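Local coordinates for protein U4/U6 snRNA-associated-splicing factor PRP24 (Saccharomyces cerevisiae, PDB 4N0T) that binds U6 snRNA and serves as a spliceosome recycling factor that anneals U6 to U4 snRNA, at residues D103-I108 / A129-T134; N23-Y28 / R49-E54; I180-L185 / N193-S198; R268-R273 / G322-F327. All blocks are in the same frame, centred on the assembly; numbering follows the deposited sequence.

All four contacts are buried, apolar helix-on-strand packings with no hydrogen bond crossing them. Contacts 1 to 3 lie in the core, on the helix-covered face of their sheets; contact 4 lies on the opposite face, the one that binds RNA in canonical RRMs. Contacts 1 and 2 pair the first helix of an RNA recognition motif with its third strand, in RRM 2 and RRM 1; contact 3 pairs the first helix of RRM 3 with its first strand. Contact 4 instead joins helix 258-270 to the third strand of the occluded motif. Outward side chains of contacts 1 (Tyr130) and 3 meet RNA, whereas in contact 2 Arg52 NE bridges to Asp132 OD2 of contact 1 at 2.6 Å.

Contact 1: residues D103-I108 / A129-T134; sequences DLLQDI and AYIDVT. With nucleotides of chain B.
Over one face of the Tyr130 ring lies the base of G21 of chain B, its C6 sitting 3.5 Å above the ring plane and over the ring centre. A20 of chain B comes in obliquely, and Tyr130 OH donates a hydrogen bond of 2.8 Å to its N3, so the phenol engages two successive nucleotides at once. Trp88 meets the same ring with its plane inclined by about 60°. This is the RNA-binding sheet surface of an RNA recognition motif, here RRM 2, and Tyr130 stands on its third strand. Alternation along that strand sends Ile131 and Val133 the other way, toward the first helix, 98-107. There Leu105 is the one residue of 103-108 that reaches the strand. It also meets Cys142 and Leu146 of helix 136-146, which places it in the core between both helices and the sheet. Asp132, pointing away from the helix, is held by Thr86 OG1 and by a salt bridge to Arg116. Leu105 CD2 touches both branched side chains: Ile131 CG2, the branch anti to the backbone N (CG1 at chi1 -56°), at 3.7 Å on a slant, and Val133 CG1 at 3.9 Å, meeting it nearly at a right angle.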
# COMPACT_ATOMS: atom_id res chain seq x y z
N ASP A 103 13.38 -12.93 0.90
CA ASP A 103 13.56 -14.36 1.12
C ASP A 103 12.91 -15.22 0.02
O ASP A 103 13.47 -16.25 -0.37
CB ASP A 103 13.09 -14.75 2.53
CG ASP A 103 13.93 -14.11 3.62
OD1 ASP A 103 15.09 -13.73 3.34
OD2 ASP A 103 13.44 -13.99 4.76
N LEU A 104 11.76 -14.79 -0.51
CA LEU A 104 11.16 -15.45 -1.67
C LEU A 104 12.13 -15.59 -2.84
O LEU A 104 12.25 -16.66 -3.44
CB LEU A 104 9.95 -14.66 -2.20
CG LEU A 104 8.53 -14.91 -1.73
CD1 LEU A 104 7.58 -14.18 -2.66
CD2 LEU A 104 8.22 -16.40 -1.70
N LEU A 105 12.80 -14.49 -3.19
CA LEU A 105 13.74 -14.51 -4.31
C LEU A 105 15.00 -15.31 -3.95
O LEU A 105 15.57 -16.00 -4.79
CB LEU A 105 14.10 -13.09 -4.75
CG LEU A 105 13.14 -12.38 -5.72
CD1 LEU A 105 11.74 -12.24 -5.14
CD2 LEU A 105 13.71 -11.01 -6.09
N GLN A 106 15.43 -15.20 -2.70
CA GLN A 106 16.58 -15.95 -2.19
C GLN A 106 16.36 -17.45 -2.43
O GLN A 106 17.27 -18.17 -2.87
CB GLN A 106 16.70 -15.66 -0.69
CG GLN A 106 18.02 -15.97 -0.03
CD GLN A 106 17.99 -15.64 1.45
OE1 GLN A 106 17.23 -16.24 2.22
NE2 GLN A 106 18.79 -14.67 1.86
N ASP A 107 15.14 -17.90 -2.16
CA ASP A 107 14.74 -19.30 -2.35
C ASP A 107 14.89 -19.83 -3.78
O ASP A 107 15.09 -21.03 -3.99
CB ASP A 107 13.28 -19.50 -1.93
CG ASP A 107 13.11 -19.65 -0.44
OD1 ASP A 107 13.98 -19.17 0.32
OD2 ASP A 107 12.10 -20.26 -0.02
N ILE A 108 14.76 -18.95 -4.77
CA ILE A 108 14.90 -19.36 -6.16
C ILE A 108 16.23 -18.84 -6.72
O ILE A 108 16.41 -18.70 -7.94
CB ILE A 108 13.69 -18.92 -7.02
CG1 ILE A 108 13.49 -17.40 -6.95
CG2 ILE A 108 12.44 -19.64 -6.54
CD1 ILE A 108 12.64 -16.84 -8.10
N ALA A 129 4.85 -4.00 -4.63
CA ALA A 129 6.28 -3.73 -4.48
C ALA A 129 6.99 -3.71 -5.81
O ALA A 129 6.60 -4.43 -6.73
CB ALA A 129 6.95 -4.77 -3.54
N TYR A 130 8.04 -2.90 -5.89
CA TYR A 130 8.97 -2.96 -7.00
C TYR A 130 10.25 -3.63 -6.53
O TYR A 130 10.73 -3.37 -5.42
CB TYR A 130 9.29 -1.55 -7.53
CG TYR A 130 8.14 -0.95 -8.29
CD1 TYR A 130 7.99 -1.16 -9.65
CD2 TYR A 130 7.20 -0.18 -7.63
CE1 TYR A 130 6.93 -0.60 -10.34
CE2 TYR A 130 6.13 0.37 -8.30
CZ TYR A 130 6.01 0.16 -9.65
OH TYR A 130 4.93 0.72 -10.30
N ILE A 131 10.80 -4.50 -7.38
CA ILE A 131 12.01 -5.22 -7.02
C ILE A 131 12.98 -5.15 -8.18
O ILE A 131 12.62 -5.50 -9.31
CB ILE A 131 11.72 -6.71 -6.76
CG1 ILE A 131 10.65 -6.88 -5.68
CG2 ILE A 131 13.00 -7.43 -6.32
CD1 ILE A 131 9.77 -8.11 -5.90
N ASP A 132 14.21 -4.71 -7.90
CA ASP A 132 15.26 -4.73 -8.91
C ASP A 132 16.16 -5.95 -8.69
O ASP A 132 16.60 -6.20 -7.57
CB ASP A 132 16.12 -3.47 -8.83
CG ASP A 132 15.38 -2.22 -9.26
OD1 ASP A 132 14.37 -2.34 -9.99
OD2 ASP A 132 15.82 -1.12 -8.88
N VAL A 133 16.37 -6.70 -9.76
CA VAL A 133 17.31 -7.82 -9.73
C VAL A 133 18.50 -7.50 -10.62
O VAL A 133 18.64 -6.37 -11.08
CB VAL A 133 16.62 -9.15 -10.11
CG1 VAL A 133 15.55 -9.45 -9.10
CG2 VAL A 133 16.02 -9.08 -11.52
N THR A 134 19.40 -8.47 -10.83
CA THR A 134 20.66 -8.16 -11.50
C THR A 134 20.73 -8.49 -12.99
O THR A 134 21.70 -8.13 -13.66
CB THR A 134 21.84 -8.84 -10.80
OG1 THR A 134 21.69 -10.27 -10.90
CG2 THR A 134 21.91 -8.45 -9.34
P G B 21 1.67 4.44 -8.57
OP1 G B 21 0.25 4.78 -8.24
OP2 G B 21 2.41 5.44 -9.41
O5' G B 21 2.46 4.18 -7.21
C5' G B 21 3.77 3.63 -7.25
C4' G B 21 4.44 3.72 -5.90
O4' G B 21 5.66 2.94 -5.94
C3' G B 21 4.88 5.12 -5.49
O3' G B 21 5.05 5.08 -4.08
C2' G B 21 6.26 5.20 -6.13
O2' G B 21 7.07 6.22 -5.61
C1' G B 21 6.78 3.81 -5.78
N9 G B 21 7.85 3.29 -6.61
C8 G B 21 9.00 2.77 -6.09
N7 G B 21 9.79 2.32 -7.02
C5 G B 21 9.12 2.52 -8.20
C6 G B 21 9.50 2.19 -9.52
O6 G B 21 10.57 1.66 -9.90
N1 G B 21 8.53 2.57 -10.43
C2 G B 21 7.32 3.14 -10.10
N2 G B 21 6.49 3.42 -11.12
N3 G B 21 6.95 3.46 -8.87
C4 G B 21 7.89 3.11 -7.97
P A B 20 -2.97 -0.32 -9.04
OP1 A B 20 -3.64 0.12 -7.79
OP2 A B 20 -3.70 -0.16 -10.33
O5' A B 20 -1.57 0.41 -9.19
C5' A B 20 -0.67 0.55 -8.09
C4' A B 20 0.67 1.05 -8.55
O4' A B 20 1.36 -0.05 -9.21
C3' A B 20 0.64 2.21 -9.55
O3' A B 20 1.77 3.04 -9.35
C2' A B 20 0.78 1.49 -10.89
O2' A B 20 1.32 2.29 -11.92
C1' A B 20 1.72 0.34 -10.52
N9 A B 20 1.58 -0.82 -11.41
C8 A B 20 0.45 -1.56 -11.65
N7 A B 20 0.63 -2.51 -12.54
C5 A B 20 1.98 -2.40 -12.88
C6 A B 20 2.80 -3.12 -13.78
N6 A B 20 2.35 -4.14 -14.51
N1 A B 20 4.09 -2.73 -13.88
C2 A B 20 4.53 -1.69 -13.16
N3 A B 20 3.84 -0.94 -12.30
C4 A B 20 2.57 -1.36 -12.20

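Contact 2: residues N23-Y28 / R49-E54; sequences NKVYKY and RFARIE
A small, purely apolar packing joins Val25 of helix 22-29 to Ala51 and Ile53 of strand 49-55, in the core beneath the sheet of RRM 1. Val25 does all the touching on the helix side, with one methyl. With CG1 anti to the backbone N (chi1 171°), that branch is carried over the strand, where it lies 3.6 Å from Ile53 CD1. Ile53 reaches up with an extended end (chi2 172°), and the two side chains pass at a slant. Ala51 CB, 4.3 Å from Val25 CG1, forms a looser floor beside them. Val25 over the small Ala51 lets the backbones come near, CA to CA 7.8 Å; Val38 and Val40 of the neighbouring strand extend the apolar patch.

Polar groups stay off this interface. On the helix's outer side Lys27 NZ donates to Asn23 OD1 at 3.0 Å, in the carbonyl plane on a lone pair. On the far side of the sheet Arg52 NH2 forms a salt bridge to Glu54 OE1 at 3.6 Å, while Phe50 packs on Leu113 and Thr134 of RRM 2. An apolar side under the helices and an outer face left for partners, here RRM 2, mark the βαββαβ RNA recognition motif.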
# COMPACT_ATOMS: atom_id res chain seq x y z
N ASN A 23 29.48 2.83 1.30
CA ASN A 23 30.32 4.01 1.41
C ASN A 23 31.40 4.07 0.33
O ASN A 23 31.62 5.12 -0.28
CB ASN A 23 30.97 4.07 2.79
CG ASN A 23 32.03 5.16 2.89
OD1 ASN A 23 31.80 6.31 2.50
ND2 ASN A 23 33.20 4.80 3.42
N LYS A 24 32.08 2.95 0.10
CA LYS A 24 33.15 2.90 -0.89
C LYS A 24 32.59 3.07 -2.29
O LYS A 24 33.24 3.64 -3.17
CB LYS A 24 33.91 1.58 -0.79
CG LYS A 24 34.69 1.41 0.50
CD LYS A 24 35.51 0.13 0.46
CE LYS A 24 36.24 -0.09 1.77
NZ LYS A 24 36.89 -1.43 1.80
N VAL A 25 31.37 2.58 -2.50
CA VAL A 25 30.69 2.76 -3.77
C VAL A 25 30.44 4.24 -4.04
O VAL A 25 30.74 4.73 -5.13
CB VAL A 25 29.39 1.94 -3.84
CG1 VAL A 25 28.59 2.30 -5.08
CG2 VAL A 25 29.74 0.45 -3.83
N TYR A 26 29.92 4.95 -3.03
CA TYR A 26 29.74 6.41 -3.10
C TYR A 26 31.02 7.12 -3.50
O TYR A 26 31.04 7.86 -4.49
CB TYR A 26 29.30 6.96 -1.74
CG TYR A 26 27.82 7.17 -1.61
CD1 TYR A 26 27.20 8.28 -2.18
CD2 TYR A 26 27.04 6.27 -0.90
CE1 TYR A 26 25.84 8.47 -2.06
CE2 TYR A 26 25.68 6.45 -0.77
CZ TYR A 26 25.08 7.55 -1.35
OH TYR A 26 23.72 7.72 -1.22
N LYS A 27 32.08 6.91 -2.73
CA LYS A 27 33.36 7.57 -2.98
C LYS A 27 33.89 7.29 -4.38
O LYS A 27 34.46 8.18 -5.02
CB LYS A 27 34.40 7.16 -1.93
CG LYS A 27 34.27 7.93 -0.62
CD LYS A 27 35.34 7.52 0.40
CE LYS A 27 35.33 8.42 1.62
NZ LYS A 27 34.04 8.34 2.37
N TYR A 28 33.70 6.07 -4.87
CA TYR A 28 34.17 5.72 -6.20
C TYR A 28 33.40 6.46 -7.29
O TYR A 28 33.98 6.87 -8.30
CB TYR A 28 34.11 4.20 -6.45
CG TYR A 28 34.76 3.81 -7.76
CD1 TYR A 28 36.13 3.58 -7.83
CD2 TYR A 28 34.01 3.68 -8.93
CE1 TYR A 28 36.73 3.22 -9.03
CE2 TYR A 28 34.61 3.32 -10.13
CZ TYR A 28 35.98 3.10 -10.17
OH TYR A 28 36.58 2.75 -11.35
N ARG A 49 30.51 -8.37 -5.31
CA ARG A 49 29.27 -7.67 -4.99
C ARG A 49 28.68 -6.93 -6.18
O ARG A 49 29.40 -6.48 -7.08
CB ARG A 49 29.47 -6.70 -3.82
CG ARG A 49 30.04 -7.37 -2.58
CD ARG A 49 29.86 -6.51 -1.34
NE ARG A 49 28.61 -6.80 -0.64
CZ ARG A 49 28.14 -6.09 0.38
NH1 ARG A 49 28.81 -5.03 0.81
NH2 ARG A 49 26.99 -6.43 0.95
N PHE A 50 27.35 -6.80 -6.17
CA PHE A 50 26.64 -5.97 -7.15
C PHE A 50 26.31 -4.64 -6.47
O PHE A 50 26.19 -4.58 -5.24
CB PHE A 50 25.31 -6.60 -7.53
CG PHE A 50 25.42 -7.83 -8.40
CD1 PHE A 50 25.54 -7.73 -9.78
CD2 PHE A 50 25.33 -9.10 -7.83
CE1 PHE A 50 25.59 -8.86 -10.58
CE2 PHE A 50 25.39 -10.24 -8.63
CZ PHE A 50 25.51 -10.12 -10.01
N ALA A 51 26.14 -3.59 -7.26
CA ALA A 51 25.59 -2.34 -6.73
C ALA A 51 24.55 -1.76 -7.68
O ALA A 51 24.66 -1.88 -8.90
CB ALA A 51 26.70 -1.31 -6.49
N ARG A 52 23.53 -1.14 -7.09
CA ARG A 52 22.58 -0.35 -7.85
C ARG A 52 22.83 1.09 -7.44
O ARG A 52 22.87 1.41 -6.25
CB ARG A 52 21.15 -0.75 -7.46
CG ARG A 52 20.07 0.16 -8.00
CD ARG A 52 18.72 -0.26 -7.43
NE ARG A 52 17.63 0.54 -7.97
CZ ARG A 52 17.26 1.71 -7.46
NH1 ARG A 52 17.88 2.19 -6.40
NH2 ARG A 52 16.25 2.38 -8.01
N ILE A 53 23.04 1.97 -8.42
CA ILE A 53 23.29 3.38 -8.11
C ILE A 53 22.28 4.23 -8.87
O ILE A 53 22.24 4.21 -10.11
CB ILE A 53 24.73 3.82 -8.47
CG1 ILE A 53 25.76 2.90 -7.82
CG2 ILE A 53 24.98 5.27 -8.02
CD1 ILE A 53 27.19 3.17 -8.31
N GLU A 54 21.45 4.95 -8.12
CA GLU A 54 20.48 5.84 -8.73
C GLU A 54 21.05 7.25 -8.69
O GLU A 54 21.27 7.81 -7.61
CB GLU A 54 19.14 5.79 -7.99
CG GLU A 54 18.09 6.69 -8.62
CD GLU A 54 16.77 6.64 -7.89
OE1 GLU A 54 16.62 5.80 -6.97
OE2 GLU A 54 15.87 7.43 -8.24

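Contact 3: residues I180-L185 / N193-S198; sequences IMIRNL and NLLRES. With nucleotides of chain B.
Apolar packing sets Leu195 of helix 192-199 on Ile182 and Leu185 of strand 179-185. Leu195 and Leu185 meet end to end, CD2 to CD2 at 4.1 Å, and Leu195 CD2 lies 4.3 Å from Ile182 CD1. A G1 beta bulge pairs Asn184 and Leu185 together with Cys222, breaking the alternation and putting Leu185 on the helix side.

No hydrogen bond crosses between helix and strand; within the helix, Leu194 O accepts from Ser198 N and, on the opposite face of its carbonyl plane, from Ser198 OG at 2.9 Å.

RNA occupies the strand's other side. The base of A62 of chain B lies over one face of the Arg183 guanidinium, C5 3.3 Å above that plane and offset toward its rim; the chain bends at chi3 (-73°) to lie along the base. The extended Met181 brings SD to 3.5 Å from C5 of A13 of chain B. Asn184 OD1 takes a weak, bent bond of 3.1 Å from N6 of A11 of chain B, while ND2 donates to a cytosine O2.

Aliphatic residues thus hold the helix, while a thioether and a guanidinium pack on adenines and an amide bonds to base edges, consistent with RNA held largely by stacking.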
# COMPACT_ATOMS: atom_id res chain seq x y z
N ILE A 180 -22.92 5.30 -9.33
CA ILE A 180 -23.75 6.14 -8.48
C ILE A 180 -24.24 5.33 -7.28
O ILE A 180 -24.33 4.08 -7.33
CB ILE A 180 -24.96 6.75 -9.23
CG1 ILE A 180 -25.83 5.65 -9.84
CG2 ILE A 180 -24.47 7.72 -10.31
CD1 ILE A 180 -27.23 6.17 -10.29
N MET A 181 -24.52 6.04 -6.19
CA MET A 181 -25.19 5.45 -5.05
C MET A 181 -26.57 6.09 -4.94
O MET A 181 -26.71 7.32 -4.99
CB MET A 181 -24.41 5.70 -3.76
CG MET A 181 -25.01 4.98 -2.54
SD MET A 181 -24.07 5.32 -1.03
CE MET A 181 -24.78 4.10 0.05
N ILE A 182 -27.57 5.24 -4.81
CA ILE A 182 -28.95 5.68 -4.64
C ILE A 182 -29.32 5.39 -3.19
O ILE A 182 -29.17 4.26 -2.72
CB ILE A 182 -29.87 4.90 -5.58
CG1 ILE A 182 -29.38 5.06 -7.03
CG2 ILE A 182 -31.33 5.35 -5.44
CD1 ILE A 182 -29.84 3.95 -7.98
N ARG A 183 -29.77 6.41 -2.46
CA ARG A 183 -30.07 6.26 -1.04
C ARG A 183 -31.53 6.60 -0.77
O ARG A 183 -32.15 7.32 -1.54
CB ARG A 183 -29.16 7.16 -0.18
CG ARG A 183 -27.71 6.65 -0.18
CD ARG A 183 -26.76 7.58 0.58
NE ARG A 183 -26.47 8.82 -0.15
CZ ARG A 183 -25.46 9.64 0.17
NH1 ARG A 183 -24.68 9.34 1.20
NH2 ARG A 183 -25.25 10.75 -0.53
N ASN A 184 -32.02 6.05 0.33
CA ASN A 184 -33.37 6.29 0.84
C ASN A 184 -34.45 5.71 -0.03
O ASN A 184 -35.57 6.22 -0.06
CB ASN A 184 -33.60 7.78 1.09
CG ASN A 184 -32.78 8.31 2.24
OD1 ASN A 184 -32.30 7.53 3.09
ND2 ASN A 184 -32.60 9.64 2.27
N LEU A 185 -34.14 4.62 -0.72
CA LEU A 185 -35.19 3.85 -1.38
C LEU A 185 -36.04 3.19 -0.30
O LEU A 185 -35.54 2.87 0.78
CB LEU A 185 -34.56 2.78 -2.26
CG LEU A 185 -33.83 3.25 -3.52
CD1 LEU A 185 -32.88 2.15 -4.01
CD2 LEU A 185 -34.83 3.61 -4.61
N ASN A 193 -35.18 -4.30 -11.40
CA ASN A 193 -35.94 -4.00 -12.61
C ASN A 193 -36.42 -2.55 -12.62
O ASN A 193 -36.30 -1.87 -13.63
CB ASN A 193 -37.14 -4.94 -12.76
CG ASN A 193 -36.72 -6.37 -13.01
OD1 ASN A 193 -35.58 -6.64 -13.39
ND2 ASN A 193 -37.65 -7.31 -12.78
N LEU A 194 -36.95 -2.10 -11.48
CA LEU A 194 -37.43 -0.73 -11.35
C LEU A 194 -36.29 0.28 -11.50
O LEU A 194 -36.44 1.29 -12.20
CB LEU A 194 -38.16 -0.54 -10.02
CG LEU A 194 -38.80 0.80 -9.64
CD1 LEU A 194 -37.85 1.68 -8.85
CD2 LEU A 194 -39.32 1.56 -10.85
N LEU A 195 -35.16 -0.01 -10.86
CA LEU A 195 -34.00 0.87 -10.95
C LEU A 195 -33.48 0.96 -12.38
O LEU A 195 -33.18 2.05 -12.88
CB LEU A 195 -32.88 0.41 -10.00
CG LEU A 195 -33.31 0.52 -8.54
CD1 LEU A 195 -32.26 -0.05 -7.60
CD2 LEU A 195 -33.62 1.98 -8.18
N ARG A 196 -33.39 -0.19 -13.05
CA ARG A 196 -32.99 -0.21 -14.47
C ARG A 196 -33.94 0.62 -15.31
O ARG A 196 -33.49 1.45 -16.11
CB ARG A 196 -32.96 -1.64 -15.02
CG ARG A 196 -31.79 -2.45 -14.52
CD ARG A 196 -31.67 -3.84 -15.16
NE ARG A 196 -30.47 -4.53 -14.69
CZ ARG A 196 -29.26 -4.39 -15.24
NH1 ARG A 196 -29.11 -3.59 -16.29
NH2 ARG A 196 -28.22 -5.05 -14.75
N GLU A 197 -35.24 0.42 -15.13
CA GLU A 197 -36.24 1.16 -15.90
C GLU A 197 -36.12 2.67 -15.67
O GLU A 197 -36.32 3.46 -16.59
CB GLU A 197 -37.66 0.71 -15.54
CG GLU A 197 -38.00 -0.70 -15.97
CD GLU A 197 -39.26 -1.23 -15.29
OE1 GLU A 197 -39.62 -2.40 -15.53
OE2 GLU A 197 -39.87 -0.47 -14.50
N SER A 198 -35.77 3.05 -14.45
CA SER A 198 -35.75 4.47 -14.09
C SER A 198 -34.49 5.19 -14.53
O SER A 198 -34.49 6.41 -14.70
CB SER A 198 -35.96 4.64 -12.59
OG SER A 198 -37.22 4.13 -12.18
P A B 62 -22.64 16.62 -0.30
OP1 A B 62 -22.73 15.20 0.14
OP2 A B 62 -21.88 16.97 -1.53
O5' A B 62 -24.11 17.18 -0.48
C5' A B 62 -25.10 17.00 0.52
C4' A B 62 -26.35 16.39 -0.06
O4' A B 62 -26.12 15.00 -0.37
C3' A B 62 -27.57 16.39 0.86
O3' A B 62 -28.28 17.62 0.81
C2' A B 62 -28.38 15.21 0.33
O2' A B 62 -29.07 15.59 -0.86
C1' A B 62 -27.27 14.23 -0.05
N9 A B 62 -26.89 13.34 1.06
C8 A B 62 -25.74 13.43 1.80
N7 A B 62 -25.62 12.50 2.72
C5 A B 62 -26.78 11.75 2.58
C6 A B 62 -27.25 10.61 3.26
N6 A B 62 -26.60 10.02 4.27
N1 A B 62 -28.45 10.10 2.87
C2 A B 62 -29.09 10.70 1.86
N3 A B 62 -28.75 11.77 1.14
C4 A B 62 -27.56 12.24 1.55
P A B 13 -23.62 -2.35 4.49
OP1 A B 13 -23.12 -3.75 4.37
OP2 A B 13 -22.99 -1.35 5.40
O5' A B 13 -23.66 -1.77 3.01
C5' A B 13 -23.44 -0.39 2.77
C4' A B 13 -22.28 -0.21 1.84
O4' A B 13 -22.30 1.13 1.29
C3' A B 13 -20.90 -0.39 2.47
O3' A B 13 -20.02 -0.91 1.48
C2' A B 13 -20.49 1.06 2.75
O2' A B 13 -19.11 1.26 2.90
C1' A B 13 -21.03 1.73 1.50
N9 A B 13 -21.21 3.18 1.55
C8 A B 13 -21.91 3.95 2.44
N7 A B 13 -21.90 5.22 2.12
C5 A B 13 -21.18 5.28 0.94
C6 A B 13 -20.83 6.33 0.09
N6 A B 13 -21.17 7.61 0.32
N1 A B 13 -20.12 6.03 -1.02
C2 A B 13 -19.78 4.77 -1.25
N3 A B 13 -20.05 3.69 -0.53
C4 A B 13 -20.76 4.02 0.57
P A B 11 -33.25 2.01 8.78
OP1 A B 11 -33.38 2.84 7.55
OP2 A B 11 -34.04 0.76 8.88
O5' A B 11 -31.72 1.71 9.07
C5' A B 11 -31.01 0.69 8.38
C4' A B 11 -29.55 1.03 8.24
O4' A B 11 -29.42 2.07 7.23
C3' A B 11 -28.87 1.58 9.50
O3' A B 11 -27.50 1.21 9.48
C2' A B 11 -28.96 3.08 9.30
O2' A B 11 -27.97 3.80 9.99
C1' A B 11 -28.77 3.20 7.79
N9 A B 11 -29.34 4.38 7.14
C8 A B 11 -30.65 4.60 6.82
N7 A B 11 -30.84 5.72 6.17
C5 A B 11 -29.57 6.26 6.02
C6 A B 11 -29.10 7.43 5.42
N6 A B 11 -29.89 8.31 4.79
N1 A B 11 -27.77 7.67 5.45
C2 A B 11 -26.98 6.78 6.07
N3 A B 11 -27.30 5.63 6.67
C4 A B 11 -28.63 5.43 6.61

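Contact 4: residues R268-R273 / G322-F327; sequences RLLASR and GAIIIF
Leu269 and Ile326 point at each other end to end, and their terminal methyls, both CD1, stop 3.6 Å apart. Against Ile324 the same leucine lies quite differently: the two run alongside one another, antiparallel, with Leu269 CD1 4.0 Å from Ile324 CD1 and 4.1 Å from Ile324 CG2. One methyl therefore fits between two isoleucines placed two residues apart on strand 322-327. The chi1 of Leu269, -105°, is well off a staggered value, a mild strain that probably goes with this fit. Leu270, next along the helix, starts off neither toward the strand nor away from it, yet its end swings in so that CD2 reaches Ile324 CD1 at 4.1 Å, the two meeting at a slant. Ile324 CD1 is in this way shared by two leucines.

The strand is the third of the occluded RNA recognition motif, and the face concerned is the one that carries RNA in canonical members of the family. The usual pair of helices, 293-302 and 330-340, packs behind, while helix 258-270 takes the front, where Leu269 also rests on Leu281 and Leu315, and Leu270 on Val317, each on a neighbouring strand. Aliphatic side chains here cover a surface where, in canonical RRMs, bases commonly stack, consistent with the name occluded.

Just past the helix, Ser272 OG hydrogen-bonds to Glu277 OE2, whose partner oxygen OE1 is in a salt bridge with Arg268 NH2, and Arg268 also packs on an RNA phosphate.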
# COMPACT_ATOMS: atom_id res chain seq x y z
N ARG A 268 -13.41 11.04 12.74
CA ARG A 268 -14.45 10.98 13.77
C ARG A 268 -13.84 10.60 15.11
O ARG A 268 -14.18 11.18 16.15
CB ARG A 268 -15.53 9.95 13.42
CG ARG A 268 -16.63 9.85 14.48
CD ARG A 268 -17.50 8.60 14.32
NE ARG A 268 -16.79 7.37 14.65
CZ ARG A 268 -16.41 7.02 15.88
NH1 ARG A 268 -16.67 7.80 16.92
NH2 ARG A 268 -15.77 5.87 16.06
N LEU A 269 -12.93 9.63 15.08
CA LEU A 269 -12.23 9.19 16.28
C LEU A 269 -11.36 10.29 16.85
O LEU A 269 -11.38 10.54 18.06
CB LEU A 269 -11.36 7.96 15.99
CG LEU A 269 -11.88 6.63 16.50
CD1 LEU A 269 -10.80 5.57 16.42
CD2 LEU A 269 -12.36 6.79 17.94
N LEU A 270 -10.59 10.96 16.00
CA LEU A 270 -9.69 12.02 16.45
C LEU A 270 -10.46 13.19 17.07
O LEU A 270 -9.94 13.90 17.92
CB LEU A 270 -8.81 12.51 15.30
CG LEU A 270 -7.86 11.48 14.66
CD1 LEU A 270 -7.19 12.03 13.40
CD2 LEU A 270 -6.78 11.03 15.65
N ALA A 271 -11.71 13.36 16.66
CA ALA A 271 -12.55 14.44 17.17
C ALA A 271 -13.44 13.99 18.33
O ALA A 271 -14.17 14.81 18.91
CB ALA A 271 -13.41 15.03 16.05
N SER A 272 -13.40 12.71 18.67
CA SER A 272 -14.30 12.14 19.68
C SER A 272 -14.05 12.73 21.06
O SER A 272 -12.91 13.00 21.43
CB SER A 272 -14.17 10.62 19.73
OG SER A 272 -15.14 10.04 20.59
N ARG A 273 -15.14 12.92 21.81
CA ARG A 273 -15.07 13.38 23.20
C ARG A 273 -15.83 12.42 24.11
O ARG A 273 -16.03 12.69 25.29
CB ARG A 273 -15.63 14.80 23.33
CG ARG A 273 -14.84 15.84 22.57
CD ARG A 273 -13.38 15.86 23.00
NE ARG A 273 -12.59 16.77 22.18
CZ ARG A 273 -11.89 16.40 21.10
NH1 ARG A 273 -11.88 15.13 20.73
NH2 ARG A 273 -11.21 17.30 20.41
N GLY A 322 1.40 7.79 13.42
CA GLY A 322 0.90 6.87 14.42
C GLY A 322 -0.16 5.89 13.95
O GLY A 322 -0.50 5.82 12.77
N ALA A 323 -0.65 5.10 14.90
CA ALA A 323 -1.76 4.19 14.67
C ALA A 323 -2.59 4.16 15.94
O ALA A 323 -2.06 4.32 17.05
CB ALA A 323 -1.26 2.78 14.32
N ILE A 324 -3.89 3.98 15.76
CA ILE A 324 -4.81 3.81 16.87
C ILE A 324 -5.14 2.33 17.00
O ILE A 324 -5.46 1.66 16.01
CB ILE A 324 -6.11 4.58 16.63
CG1 ILE A 324 -5.81 6.08 16.65
CG2 ILE A 324 -7.15 4.21 17.70
CD1 ILE A 324 -7.00 6.95 16.20
N ILE A 325 -5.03 1.82 18.22
CA ILE A 325 -5.43 0.45 18.50
C ILE A 325 -6.63 0.51 19.42
O ILE A 325 -6.55 1.06 20.51
CB ILE A 325 -4.33 -0.33 19.24
CG1 ILE A 325 -2.95 -0.07 18.63
CG2 ILE A 325 -4.68 -1.82 19.25
CD1 ILE A 325 -2.77 -0.63 17.25
N ILE A 326 -7.76 -0.03 18.97
CA ILE A 326 -8.96 -0.01 19.79
C ILE A 326 -9.12 -1.39 20.40
O ILE A 326 -9.13 -2.40 19.68
CB ILE A 326 -10.19 0.33 18.96
CG1 ILE A 326 -9.98 1.66 18.23
CG2 ILE A 326 -11.43 0.41 19.85
CD1 ILE A 326 -11.20 2.08 17.41
N PHE A 327 -9.18 -1.44 21.73
CA PHE A 327 -9.32 -2.70 22.43
C PHE A 327 -10.77 -2.88 22.88
O PHE A 327 -11.61 -2.05 22.55
CB PHE A 327 -8.38 -2.75 23.64
CG PHE A 327 -6.92 -2.74 23.26
CD1 PHE A 327 -6.31 -3.88 22.78
CD2 PHE A 327 -6.16 -1.58 23.40
CE1 PHE A 327 -4.95 -3.88 22.44
CE2 PHE A 327 -4.81 -1.56 23.05
CZ PHE A 327 -4.21 -2.72 22.57